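Local coordinates for protein choline dehydrogenase and related flavoproteins (Aspergillus oryzae, PDB 3Q9T) that oxidises formate as a formate oxidase of the glucose-methanol-choline oxidoreductase family, using 8-formyl-FAD at its catalytic site, at residues T69-R74 with I446-F451; Y77-K82 with D503-A508. All coordinates share one frame; numbering follows the deposited sequence.

Contact 1 of 2, residues T69-R74 with I446-F451; sequences TTMVRR and INLNFF
T70 and N447 form a single parallel bridge, T70 bonding to I446 and L448 on either side of N447. It joins strand 67-74, one arm of a two-stranded antiparallel hairpin, to strand 445-447, an outermost strand of a three-stranded antiparallel sheet. T70 N donates to I446 O at 2.8 Å, and L448 N meets T70 O almost straight on (176° at the hydrogen). The chain turns at M71, yet a third backbone bond follows, F450 N to M71 O at 3.0 Å, extending the contact beyond strand 445-447. N447 OD1 closes an Asx turn onto N449 N, which approaches from above the amide plane.

Apolar groups line one flank. T69 CB lies 3.5 Å from I446 CB, the side chains crossing obliquely. M71, bent at chi2 (-76°), runs alongside L448 and F450, so that its SD sits 3.8 Å from L448 CD1 and 4.1 Å from F450 CE2, an oblique Met-aromatic contact. L448 CB rests over the centre of the F450 ring.

Among the polar side chains, N447 CG lies over one face of the R73 guanidinium, the amide plane turned 42° from it, while R73 NE is salt-bridged to E78. R74 NH1 donates to F451 O at 2.8 Å and pairs with D454. Three waters lie within 2.8 Å of N449 OD1, linking it to R73 N, R73 O and F450 O; N449 ND2 bonds to D429 O.

Backbone bonds thus fix the alignment of a largely buried seam, with ordered waters beside N449 and R73 and another between T70 OG1 and I446 O.

Contact 2 of 2, residues Y77-K82 with D503-A508; sequences YERIEK and DRCQTA
Y77 OH is held by two hydrogen bonds, one given and one received. It donates to D503 OD1 at 2.5 Å, entering on the anti lone pair, away from the other carboxylate oxygen, and it accepts from R79 NE at 2.7 Å, in the guanidinium plane. Both partners lie at the ring edge; the carboxylate stands 81° from the ring, so the tyrosine meets it across rather than flat. D503 OD2 turns to H407 of the second subunit.

R79 starts extended, CG anti to the backbone N (chi1 173°), and bends at chi3, which brings the guanidinium to the C-terminal end of helix 494-504. There NH2 donates to C505 O at 2.7 Å, in the carbonyl plane and nearly straight at 171°, and also to L502 O; a weak, longer bond to C505 O comes from NH1. NH1 also forms a salt bridge with E81 OE2 at 2.6 Å, an oxygen also bonded to H407 of the same chain. NE, NH1 and NH2 are therefore all engaged, which fixes the rotation of the group. The positive charge of R79, with NE 4.1 Å from D503 OD1, may favour the ionised form of D503.

The arrangement is a buried arginine donating to L502 O and C505 O at the C-terminal end of helix 494-504, where it joins hairpin strand 77-81 to the turn leading into strand 506-507.

Both contacts are buried and spring from one hairpin: strand 67-74 serves contact 1 and strand 77-81 contact 2, paired antiparallel through probable bonds such as T69 N to E81 O and M71 N to R79 O. Their chemistry differs with their place. Contact 1 joins the hairpin to strand 445-447 and the chain beyond by main-chain bonds, apolar packing and water, and the side chain of T69 is about 10 Å from the bound 8-formyl-FAD. Contact 2, remote from the annotated sites, relies on side-chain charge at a helix end. F450 packs against T507; contact 1 reaches the second subunit through R74 O, contact 2 through E78 and D503.

Contact 1 of 2, residues T69-R74 with I446-F451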
ATOM      1  N   THR A  69       3.043  -6.647  -5.366  1.00 14.17           N
ATOM      2  CA  THR A  69       2.672  -5.905  -6.564  1.00 13.74           C
ATOM      3  C   THR A  69       1.778  -4.700  -6.302  1.00 15.62           C
ATOM      4  O   THR A  69       0.927  -4.719  -5.418  1.00 14.22           O
ATOM      5  CB  THR A  69       2.061  -6.802  -7.719  1.00 17.98           C
ATOM      6  OG1 THR A  69       0.648  -6.632  -7.794  1.00 18.13           O
ATOM      7  CG2 THR A  69       2.403  -8.235  -7.560  1.00  8.13           C
ATOM      8  N   THR A  70       2.001  -3.646  -7.079  1.00 17.90           N
ATOM      9  CA  THR A  70       1.183  -2.442  -7.012  1.00 16.04           C
ATOM     10  C   THR A  70      -0.151  -2.692  -7.708  1.00 19.69           C
ATOM     11  O   THR A  70      -0.200  -3.004  -8.908  1.00 18.50           O
ATOM     12  CB  THR A  70       1.891  -1.240  -7.690  1.00 20.51           C
ATOM     13  OG1 THR A  70       3.106  -0.944  -7.001  1.00 23.34           O
ATOM     14  CG2 THR A  70       0.987   0.012  -7.707  1.00 19.42           C
ATOM     15  N   MET A  71      -1.226  -2.543  -6.944  1.00 18.34           N
ATOM     16  CA  MET A  71      -2.576  -2.821  -7.420  1.00 20.51           C
ATOM     17  C   MET A  71      -3.123  -1.628  -8.171  1.00 17.80           C
ATOM     18  O   MET A  71      -3.703  -1.763  -9.250  1.00 17.26           O
ATOM     19  CB  MET A  71      -3.485  -3.157  -6.237  1.00 22.16           C
ATOM     20  CG  MET A  71      -3.076  -4.444  -5.509  1.00 15.31           C
ATOM     21  SD  MET A  71      -3.538  -5.935  -6.435  1.00 25.70           S
ATOM     22  CE  MET A  71      -2.044  -6.898  -6.236  1.00 17.06           C
ATOM     23  N   VAL A  72      -2.950  -0.453  -7.582  1.00 15.15           N
ATOM     24  CA  VAL A  72      -3.325   0.771  -8.244  1.00 15.48           C
ATOM     25  C   VAL A  72      -2.298   1.858  -8.027  1.00 20.35           C
ATOM     26  O   VAL A  72      -1.694   1.957  -6.957  1.00 19.09           O
ATOM     27  CB  VAL A  72      -4.790   1.222  -7.913  1.00 25.62           C
ATOM     28  CG1 VAL A  72      -5.394   0.375  -6.820  1.00 18.94           C
ATOM     29  CG2 VAL A  72      -4.867   2.694  -7.601  1.00 17.96           C
ATOM     30  N   ARG A  73      -2.078   2.634  -9.082  1.00 18.39           N
ATOM     31  CA  ARG A  73      -1.150   3.747  -9.070  1.00 19.33           C
ATOM     32  C   ARG A  73      -1.785   4.906  -9.824  1.00 18.60           C
ATOM     33  O   ARG A  73      -1.530   5.098 -11.006  1.00 17.68           O
ATOM     34  CB  ARG A  73       0.184   3.349  -9.719  1.00 21.90           C
ATOM     35  CG  ARG A  73       1.258   4.430  -9.618  1.00 17.84           C
ATOM     36  CD  ARG A  73       2.598   3.957 -10.177  1.00 18.65           C
ATOM     37  NE  ARG A  73       3.268   3.047  -9.256  1.00 24.95           N
ATOM     38  CZ  ARG A  73       4.176   2.143  -9.621  1.00 37.78           C
ATOM     39  NH1 ARG A  73       4.745   1.363  -8.704  1.00 29.17           N
ATOM     40  NH2 ARG A  73       4.520   2.014 -10.900  1.00 31.95           N
ATOM     41  N   ARG A  74      -2.658   5.631  -9.133  1.00 21.44           N
ATOM     42  CA  ARG A  74      -3.296   6.827  -9.652  1.00 16.31           C
ATOM     43  C   ARG A  74      -2.685   7.995  -8.895  1.00 27.02           C
ATOM     44  O   ARG A  74      -2.039   7.791  -7.867  1.00 22.08           O
ATOM     45  CB  ARG A  74      -4.807   6.792  -9.387  1.00 18.02           C
ATOM     46  CG  ARG A  74      -5.591   5.724 -10.170  1.00 17.99           C
ATOM     47  CD  ARG A  74      -6.979   5.505  -9.559  1.00 19.52           C
ATOM     48  NE  ARG A  74      -7.681   6.769  -9.314  1.00 19.11           N
ATOM     49  CZ  ARG A  74      -8.458   7.385 -10.202  1.00 21.23           C
ATOM     50  NH1 ARG A  74      -8.660   6.860 -11.410  1.00 19.67           N
ATOM     51  NH2 ARG A  74      -9.047   8.524  -9.879  1.00 17.25           N
ATOM     52  N   ILE A 446       6.081  -5.058 -10.370  1.00 17.82           N
ATOM     53  CA  ILE A 446       4.782  -5.339 -10.962  1.00 18.56           C
ATOM     54  C   ILE A 446       3.782  -4.248 -10.610  1.00 17.69           C
ATOM     55  O   ILE A 446       3.458  -4.038  -9.441  1.00 19.68           O
ATOM     56  CB  ILE A 446       4.224  -6.726 -10.484  1.00 19.60           C
ATOM     57  CG1 ILE A 446       5.282  -7.833 -10.651  1.00 15.61           C
ATOM     58  CG2 ILE A 446       2.923  -7.069 -11.214  1.00 12.44           C
ATOM     59  CD1 ILE A 446       4.835  -9.225 -10.198  1.00 18.44           C
ATOM     60  N   ASN A 447       3.309  -3.555 -11.638  1.00 17.31           N
ATOM     61  CA  ASN A 447       2.232  -2.589 -11.502  1.00 19.75           C
ATOM     62  C   ASN A 447       1.027  -2.992 -12.364  1.00 20.41           C
ATOM     63  O   ASN A 447       1.154  -3.098 -13.587  1.00 20.90           O
ATOM     64  CB  ASN A 447       2.719  -1.203 -11.899  1.00 17.67           C
ATOM     65  CG  ASN A 447       1.606  -0.188 -11.900  1.00 17.33           C
ATOM     66  OD1 ASN A 447       0.603  -0.363 -11.224  1.00 15.30           O
ATOM     67  ND2 ASN A 447       1.761   0.867 -12.691  1.00 19.84           N
ATOM     68  N   LEU A 448      -0.121  -3.245 -11.725  1.00 16.30           N
ATOM     69  CA  LEU A 448      -1.325  -3.703 -12.434  1.00 18.49           C
ATOM     70  C   LEU A 448      -2.158  -2.548 -12.975  1.00 17.68           C
ATOM     71  O   LEU A 448      -3.019  -2.737 -13.823  1.00  9.75           O
ATOM     72  CB  LEU A 448      -2.210  -4.558 -11.513  1.00 14.31           C
ATOM     73  CG  LEU A 448      -1.656  -5.921 -11.104  1.00 16.33           C
ATOM     74  CD1 LEU A 448      -2.523  -6.578 -10.047  1.00 12.42           C
ATOM     75  CD2 LEU A 448      -1.542  -6.795 -12.341  1.00 16.25           C
ATOM     76  N   ASN A 449      -1.933  -1.362 -12.424  1.00 16.39           N
ATOM     77  CA  ASN A 449      -2.560  -0.155 -12.924  1.00 17.27           C
ATOM     78  C   ASN A 449      -4.086  -0.246 -12.968  1.00 19.57           C
ATOM     79  O   ASN A 449      -4.721   0.252 -13.897  1.00 17.66           O
ATOM     80  CB  ASN A 449      -1.989   0.207 -14.295  1.00 11.86           C
ATOM     81  CG  ASN A 449      -2.256   1.656 -14.675  1.00 21.91           C
ATOM     82  OD1 ASN A 449      -2.227   2.545 -13.823  1.00 20.74           O
ATOM     83  ND2 ASN A 449      -2.524   1.900 -15.960  1.00 18.42           N
ATOM     84  N   PHE A 450      -4.662  -0.879 -11.955  1.00 13.97           N
ATOM     85  CA  PHE A 450      -6.106  -1.000 -11.844  1.00 15.23           C
ATOM     86  C   PHE A 450      -6.736   0.386 -11.721  1.00 16.16           C
ATOM     87  O   PHE A 450      -6.245   1.254 -10.968  1.00 16.65           O
ATOM     88  CB  PHE A 450      -6.483  -1.820 -10.600  1.00 15.95           C
ATOM     89  CG  PHE A 450      -6.320  -3.309 -10.747  1.00 17.65           C
ATOM     90  CD1 PHE A 450      -6.511  -3.942 -11.977  1.00 15.09           C
ATOM     91  CD2 PHE A 450      -6.037  -4.091  -9.633  1.00 17.87           C
ATOM     92  CE1 PHE A 450      -6.396  -5.310 -12.097  1.00 14.71           C
ATOM     93  CE2 PHE A 450      -5.901  -5.478  -9.750  1.00 15.75           C
ATOM     94  CZ  PHE A 450      -6.094  -6.086 -10.977  1.00 15.43           C
ATOM     95  N   PHE A 451      -7.827   0.594 -12.449  1.00 13.94           N
ATOM     96  CA  PHE A 451      -8.632   1.801 -12.297  1.00 13.87           C
ATOM     97  C   PHE A 451      -7.904   3.099 -12.732  1.00 18.00           C
ATOM     98  O   PHE A 451      -8.219   4.192 -12.264  1.00 16.52           O
ATOM     99  CB  PHE A 451      -9.151   1.898 -10.859  1.00 10.11           C
ATOM    100  CG  PHE A 451     -10.054   0.754 -10.470  1.00 18.37           C
ATOM    101  CD1 PHE A 451     -11.298   0.595 -11.082  1.00 13.02           C
ATOM    102  CD2 PHE A 451      -9.665  -0.171  -9.508  1.00 17.56           C
ATOM    103  CE1 PHE A 451     -12.125  -0.447 -10.747  1.00 14.70           C
ATOM    104  CE2 PHE A 451     -10.502  -1.234  -9.160  1.00 16.54           C
ATOM    105  CZ  PHE A 451     -11.732  -1.373  -9.776  1.00 16.90           C
TER
HETATM  106  O   HOH W   1       5.352  -2.336  -7.361  1.00 22.95           O
HETATM  107  O   HOH W   2      -3.674   2.778 -11.471  1.00 17.80           O
HETATM  108  O   HOH W   3       0.059   3.773 -13.199  1.00 30.74           O
HETATM  109  O   HOH W   4      -3.062   5.081 -13.270  1.00 30.90           O

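Contact 2 of 2, residues Y77-K82 with D503-A508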
ATOM      1  N   TYR A  77      -4.361   8.049  -5.462  1.00 17.79           N
ATOM      2  CA  TYR A  77      -4.337   6.806  -4.685  1.00 17.08           C
ATOM      3  C   TYR A  77      -3.297   5.796  -5.200  1.00 16.80           C
ATOM      4  O   TYR A  77      -3.104   5.658  -6.408  1.00 17.45           O
ATOM      5  CB  TYR A  77      -5.749   6.182  -4.642  1.00 21.70           C
ATOM      6  CG  TYR A  77      -5.855   4.951  -3.761  1.00 18.21           C
ATOM      7  CD1 TYR A  77      -5.521   3.692  -4.256  1.00 18.16           C
ATOM      8  CD2 TYR A  77      -6.268   5.046  -2.442  1.00 14.84           C
ATOM      9  CE1 TYR A  77      -5.600   2.559  -3.466  1.00 21.57           C
ATOM     10  CE2 TYR A  77      -6.360   3.901  -1.626  1.00 21.14           C
ATOM     11  CZ  TYR A  77      -6.022   2.659  -2.153  1.00 19.84           C
ATOM     12  OH  TYR A  77      -6.083   1.510  -1.389  1.00 21.23           O
ATOM     13  N   GLU A  78      -2.613   5.115  -4.278  1.00 19.33           N
ATOM     14  CA  GLU A  78      -1.677   4.044  -4.635  1.00 15.32           C
ATOM     15  C   GLU A  78      -1.550   3.002  -3.523  1.00 19.76           C
ATOM     16  O   GLU A  78      -1.337   3.332  -2.347  1.00 15.25           O
ATOM     17  CB  GLU A  78      -0.303   4.601  -5.025  1.00 16.78           C
ATOM     18  CG  GLU A  78       0.712   3.544  -5.528  1.00 20.32           C
ATOM     19  CD  GLU A  78       1.972   4.175  -6.125  1.00 19.16           C
ATOM     20  OE1 GLU A  78       2.965   3.462  -6.396  1.00 25.31           O
ATOM     21  OE2 GLU A  78       1.964   5.399  -6.340  1.00 28.47           O
ATOM     22  N   ARG A  79      -1.687   1.735  -3.902  1.00 16.29           N
ATOM     23  CA  ARG A  79      -1.566   0.651  -2.943  1.00 16.56           C
ATOM     24  C   ARG A  79      -0.694  -0.466  -3.514  1.00 17.80           C
ATOM     25  O   ARG A  79      -0.793  -0.813  -4.688  1.00 19.87           O
ATOM     26  CB  ARG A  79      -2.946   0.122  -2.581  1.00 15.97           C
ATOM     27  CG  ARG A  79      -2.956  -1.111  -1.713  1.00 13.00           C
ATOM     28  CD  ARG A  79      -4.202  -1.109  -0.849  1.00 19.39           C
ATOM     29  NE  ARG A  79      -5.438  -1.109  -1.628  1.00 14.65           N
ATOM     30  CZ  ARG A  79      -5.939  -2.195  -2.218  1.00 18.54           C
ATOM     31  NH1 ARG A  79      -5.311  -3.355  -2.120  1.00 19.85           N
ATOM     32  NH2 ARG A  79      -7.065  -2.130  -2.906  1.00 15.63           N
ATOM     33  N   ILE A  80       0.161  -1.021  -2.675  1.00 12.00           N
ATOM     34  CA  ILE A  80       0.989  -2.133  -3.075  1.00 15.89           C
ATOM     35  C   ILE A  80       0.603  -3.259  -2.132  1.00 19.73           C
ATOM     36  O   ILE A  80       0.252  -3.013  -0.983  1.00 23.35           O
ATOM     37  CB  ILE A  80       2.483  -1.780  -3.013  1.00 16.85           C
ATOM     38  CG1 ILE A  80       3.344  -2.971  -3.460  1.00 20.89           C
ATOM     39  CG2 ILE A  80       2.864  -1.302  -1.602  1.00 19.80           C
ATOM     40  CD1 ILE A  80       4.863  -2.662  -3.443  1.00 12.52           C
ATOM     41  N   GLU A  81       0.580  -4.485  -2.636  1.00 18.61           N
ATOM     42  CA  GLU A  81       0.148  -5.613  -1.814  1.00 16.35           C
ATOM     43  C   GLU A  81       1.092  -6.801  -1.877  1.00 18.53           C
ATOM     44  O   GLU A  81       1.864  -6.969  -2.841  1.00 14.74           O
ATOM     45  CB  GLU A  81      -1.260  -6.070  -2.207  1.00 17.34           C
ATOM     46  CG  GLU A  81      -2.363  -5.030  -1.993  1.00 16.54           C
ATOM     47  CD  GLU A  81      -2.824  -4.933  -0.540  1.00 24.41           C
ATOM     48  OE1 GLU A  81      -2.386  -5.754   0.288  1.00 20.78           O
ATOM     49  OE2 GLU A  81      -3.641  -4.037  -0.229  1.00 26.75           O
ATOM     50  N   LYS A  82       1.012  -7.627  -0.839  1.00 13.88           N
ATOM     51  CA  LYS A  82       1.660  -8.920  -0.824  1.00 17.44           C
ATOM     52  C   LYS A  82       0.824  -9.806   0.072  1.00 20.07           C
ATOM     53  O   LYS A  82       0.467  -9.402   1.163  1.00 22.66           O
ATOM     54  CB  LYS A  82       3.093  -8.803  -0.302  1.00 18.27           C
ATOM     55  CG  LYS A  82       3.767 -10.123   0.020  1.00 17.47           C
ATOM     56  CD  LYS A  82       5.078  -9.856   0.721  1.00 23.88           C
ATOM     57  CE  LYS A  82       5.790 -11.121   1.093  1.00 33.23           C
ATOM     58  NZ  LYS A  82       6.179 -11.846  -0.113  1.00 20.78           N
ATOM     59  N   ASP A 503      -9.824   1.240  -2.444  1.00 17.50           N
ATOM     60  CA  ASP A 503      -9.182   0.765  -1.227  1.00 18.73           C
ATOM     61  C   ASP A 503      -9.477  -0.697  -0.932  1.00 22.25           C
ATOM     62  O   ASP A 503      -8.789  -1.330  -0.130  1.00 25.03           O
ATOM     63  CB  ASP A 503      -9.567   1.636  -0.026  1.00 21.43           C
ATOM     64  CG  ASP A 503      -8.566   1.530   1.093  1.00 21.00           C
ATOM     65  OD1 ASP A 503      -7.349   1.574   0.801  1.00 20.80           O
ATOM     66  OD2 ASP A 503      -8.985   1.380   2.256  1.00 23.42           O
ATOM     67  N   ARG A 504     -10.497  -1.237  -1.581  1.00 18.77           N
ATOM     68  CA  ARG A 504     -10.934  -2.587  -1.276  1.00 16.73           C
ATOM     69  C   ARG A 504     -10.731  -3.559  -2.424  1.00 18.62           C
ATOM     70  O   ARG A 504     -10.983  -4.767  -2.282  1.00 16.03           O
ATOM     71  CB  ARG A 504     -12.411  -2.569  -0.936  1.00 21.44           C
ATOM     72  CG  ARG A 504     -12.717  -2.107   0.444  1.00 22.26           C
ATOM     73  CD  ARG A 504     -13.709  -3.068   1.025  1.00 26.40           C
ATOM     74  NE  ARG A 504     -14.953  -2.391   1.254  1.00 19.13           N
ATOM     75  CZ  ARG A 504     -16.061  -2.979   1.674  1.00 23.06           C
ATOM     76  NH1 ARG A 504     -16.100  -4.293   1.865  1.00 19.62           N
ATOM     77  NH2 ARG A 504     -17.141  -2.235   1.872  1.00 24.13           N
ATOM     78  N   CYS A 505     -10.318  -3.037  -3.572  1.00 12.61           N
ATOM     79  CA  CYS A 505     -10.180  -3.875  -4.749  1.00 15.44           C
ATOM     80  C   CYS A 505      -8.922  -4.731  -4.627  1.00 15.87           C
ATOM     81  O   CYS A 505      -8.034  -4.430  -3.831  1.00 11.32           O
ATOM     82  CB  CYS A 505     -10.098  -3.013  -6.007  1.00 17.21           C
ATOM     83  SG  CYS A 505      -8.505  -2.182  -6.201  1.00 18.41           S
ATOM     84  N   GLN A 506      -8.861  -5.798  -5.421  1.00 13.63           N
ATOM     85  CA  GLN A 506      -7.674  -6.647  -5.492  1.00 18.68           C
ATOM     86  C   GLN A 506      -7.622  -7.226  -6.883  1.00 16.63           C
ATOM     87  O   GLN A 506      -8.572  -7.079  -7.655  1.00 17.28           O
ATOM     88  CB  GLN A 506      -7.752  -7.808  -4.480  1.00 14.45           C
ATOM     89  CG  GLN A 506      -8.961  -8.697  -4.688  1.00 15.23           C
ATOM     90  CD  GLN A 506      -8.935  -9.928  -3.818  1.00 23.61           C
ATOM     91  OE1 GLN A 506      -9.237  -9.872  -2.615  1.00 19.47           O
ATOM     92  NE2 GLN A 506      -8.548 -11.056  -4.413  1.00 18.41           N
ATOM     93  N   THR A 507      -6.523  -7.902  -7.199  1.00 17.69           N
ATOM     94  CA  THR A 507      -6.448  -8.706  -8.413  1.00 16.08           C
ATOM     95  C   THR A 507      -7.501  -9.804  -8.366  1.00 19.62           C
ATOM     96  O   THR A 507      -7.731 -10.402  -7.316  1.00 17.80           O
ATOM     97  CB  THR A 507      -5.059  -9.372  -8.565  1.00 17.59           C
ATOM     98  OG1 THR A 507      -5.044 -10.178  -9.748  1.00 18.04           O
ATOM     99  CG2 THR A 507      -4.743 -10.260  -7.353  1.00 19.37           C
ATOM    100  N   ALA A 508      -8.148 -10.077  -9.496  1.00 19.77           N
ATOM    101  CA  ALA A 508      -9.014 -11.252  -9.566  1.00 21.15           C
ATOM    102  C   ALA A 508      -8.190 -12.483  -9.970  1.00 21.54           C
ATOM    103  O   ALA A 508      -8.742 -13.530 -10.274  1.00 23.36           O
ATOM    104  CB  ALA A 508     -10.167 -11.014 -10.535  1.00 15.94           C
TER